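Local coordinates for protein tapirin (Caldicellulosiruptor hydrothermalis, PDB 6N2C) that probably binds cellulose through its zinc-containing beta-helical C-terminal domain, helping an extremely thermophilic bacterium attach to plant biomass, at residues I213-D218 / D224-A229. Numbering follows the deposited sequence.
Sequences ITLRSD and DYTIKA
Asp218 and Thr226 join across the interior by a single short hydrogen bond, with Thr226 OG1 as donor to Asp218 OD2 at 2.6 Å. The hydroxyl meets this oxygen nearly along its C-O axis, the two side chains arriving from opposite directions. With chi1 at -53°, Thr226 carries OG1 beside its own backbone N, which leaves CG2 to turn toward Leu215. Threonine suits the place because one branch is polar and the other apolar, and the polar one also bonds to the backbone N of Lys246. The carboxylate, buried as well, gathers several partners: OD2 also takes a salt bridge from Arg221 and a hydrogen bond from Asn245, an arrangement that probably favours the ionised form and helps fix its rotation.

Beside this polar pair the contact is purely apolar. Leu215 CD2 meets the methyl CG2 of Thr226 tip to tip at 4.0 Å, and lies 4.1 Å from Ile227 CD1, the two longer chains approaching at a slant. Branched aliphatic residues fit here, since their methyls reach across to one another while the backbones stay well apart; Phe239 of the next coil touches both Leu215 and Ile227.

Strands 213-214 and 227-229 belong to different parallel sheets, and in this coil the Asp218-Thr226 bond lies near the turn between them. Inward-pointing side chains from different faces of one coil, packed together, are characteristic of a parallel beta-helix.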
loop_
_atom_site.group_PDB
_atom_site.type_symbol
_atom_site.label_atom_id
_atom_site.label_comp_id
_atom_site.label_asym_id
_atom_site.label_seq_id
_atom_site.Cartn_x
_atom_site.Cartn_y
_atom_site.Cartn_z
ATOM N N ILE A 213 1.889 10.668 -4.473
ATOM C CA ILE A 213 0.947 11.270 -3.529
ATOM C C ILE A 213 1.718 11.512 -2.238
ATOM O O ILE A 213 2.316 10.555 -1.708
ATOM C CB ILE A 213 -0.238 10.388 -3.246
ATOM C CG1 ILE A 213 -1.014 10.130 -4.526
ATOM C CG2 ILE A 213 -1.065 11.018 -2.146
ATOM C CD1 ILE A 213 -2.249 9.239 -4.354
ATOM N N THR A 214 1.795 12.753 -1.781
ATOM C CA THR A 214 2.552 13.080 -0.572
ATOM C C THR A 214 1.655 13.617 0.544
ATOM O O THR A 214 0.962 14.639 0.374
ATOM C CB THR A 214 3.635 14.131 -0.896
ATOM O OG1 THR A 214 4.529 13.607 -1.906
ATOM C CG2 THR A 214 4.461 14.394 0.339
ATOM N N LEU A 215 1.671 12.947 1.700
ATOM C CA LEU A 215 1.087 13.441 2.889
ATOM C C LEU A 215 2.131 14.224 3.732
ATOM O O LEU A 215 3.361 13.996 3.632
ATOM C CB LEU A 215 0.570 12.332 3.773
ATOM C CG LEU A 215 -0.592 11.541 3.189
ATOM C CD1 LEU A 215 -0.912 10.452 4.197
ATOM C CD2 LEU A 215 -1.823 12.420 3.094
ATOM N N ARG A 216 1.607 15.150 4.504
ATOM C CA ARG A 216 2.401 15.909 5.522
ATOM C C ARG A 216 1.991 15.415 6.863
ATOM O O ARG A 216 0.969 14.782 7.011
ATOM C CB ARG A 216 2.224 17.442 5.390
ATOM C CG ARG A 216 2.503 17.945 3.985
ATOM C CD ARG A 216 3.919 17.602 3.495
ATOM N NE ARG A 216 4.275 18.308 2.250
ATOM C CZ ARG A 216 5.378 18.075 1.566
ATOM N NH1 ARG A 216 6.274 17.159 2.008
ATOM N NH2 ARG A 216 5.586 18.743 0.432
ATOM N N SER A 217 2.777 15.725 7.872
ATOM C CA SER A 217 2.487 15.284 9.202
ATOM C C SER A 217 1.173 15.873 9.760
ATOM O O SER A 217 0.780 17.038 9.450
ATOM C CB SER A 217 3.641 15.652 10.167
ATOM O OG SER A 217 3.548 17.051 10.442
ATOM N N ASP A 218 0.472 15.052 10.510
ATOM C CA ASP A 218 -0.725 15.429 11.210
ATOM C C ASP A 218 -0.378 15.736 12.671
ATOM O O ASP A 218 -0.037 14.895 13.460
ATOM C CB ASP A 218 -1.763 14.368 11.125
ATOM C CG ASP A 218 -2.416 14.263 9.714
ATOM O OD1 ASP A 218 -2.347 15.241 8.892
ATOM O OD2 ASP A 218 -2.929 13.157 9.456
ATOM N N ASP A 224 -10.652 10.838 12.886
ATOM C CA ASP A 224 -10.205 9.455 13.014
ATOM C C ASP A 224 -9.104 9.080 11.941
ATOM O O ASP A 224 -8.184 8.327 12.222
ATOM C CB ASP A 224 -11.453 8.547 12.827
ATOM C CG ASP A 224 -11.138 7.040 12.801
ATOM O OD1 ASP A 224 -10.011 6.581 12.434
ATOM O OD2 ASP A 224 -12.078 6.289 13.134
ATOM N N TYR A 225 -9.212 9.584 10.724
ATOM C CA TYR A 225 -8.306 9.098 9.672
ATOM C C TYR A 225 -7.880 10.288 8.933
ATOM O O TYR A 225 -8.514 11.355 8.990
ATOM C CB TYR A 225 -8.975 8.040 8.783
ATOM C CG TYR A 225 -10.284 8.506 8.220
ATOM C CD1 TYR A 225 -10.324 9.362 7.164
ATOM C CD2 TYR A 225 -11.472 7.986 8.713
ATOM C CE1 TYR A 225 -11.534 9.791 6.617
ATOM C CE2 TYR A 225 -12.702 8.393 8.219
ATOM C CZ TYR A 225 -12.746 9.268 7.166
ATOM O OH TYR A 225 -13.967 9.701 6.680
ATOM N N THR A 226 -6.755 10.154 8.285
ATOM C CA THR A 226 -6.271 11.072 7.307
ATOM C C THR A 226 -6.947 10.824 5.943
ATOM O O THR A 226 -7.333 11.784 5.239
ATOM C CB THR A 226 -4.774 10.934 7.159
ATOM O OG1 THR A 226 -4.204 11.049 8.498
ATOM C CG2 THR A 226 -4.239 11.990 6.303
ATOM N N ILE A 227 -6.881 9.585 5.470
ATOM C CA ILE A 227 -7.555 9.248 4.183
ATOM C C ILE A 227 -8.343 7.976 4.438
ATOM O O ILE A 227 -7.820 6.991 4.950
ATOM C CB ILE A 227 -6.560 8.953 3.065
ATOM C CG1 ILE A 227 -5.732 10.182 2.768
ATOM C CG2 ILE A 227 -7.293 8.483 1.824
ATOM C CD1 ILE A 227 -4.692 9.866 1.651
ATOM N N LYS A 228 -9.611 7.990 4.009
ATOM C CA LYS A 228 -10.424 6.821 3.920
ATOM C C LYS A 228 -10.864 6.707 2.419
ATOM O O LYS A 228 -11.382 7.665 1.884
ATOM C CB LYS A 228 -11.624 6.904 4.825
ATOM C CG LYS A 228 -12.455 5.642 4.714
ATOM C CD LYS A 228 -13.706 5.761 5.580
ATOM C CE LYS A 228 -14.613 4.541 5.460
ATOM N NZ LYS A 228 -13.909 3.266 5.893
ATOM N N ALA A 229 -10.588 5.580 1.821
ATOM C CA ALA A 229 -10.849 5.365 0.369
ATOM C C ALA A 229 -11.241 3.966 0.097
ATOM O O ALA A 229 -10.843 3.057 0.788
ATOM C CB ALA A 229 -9.570 5.690 -0.381
#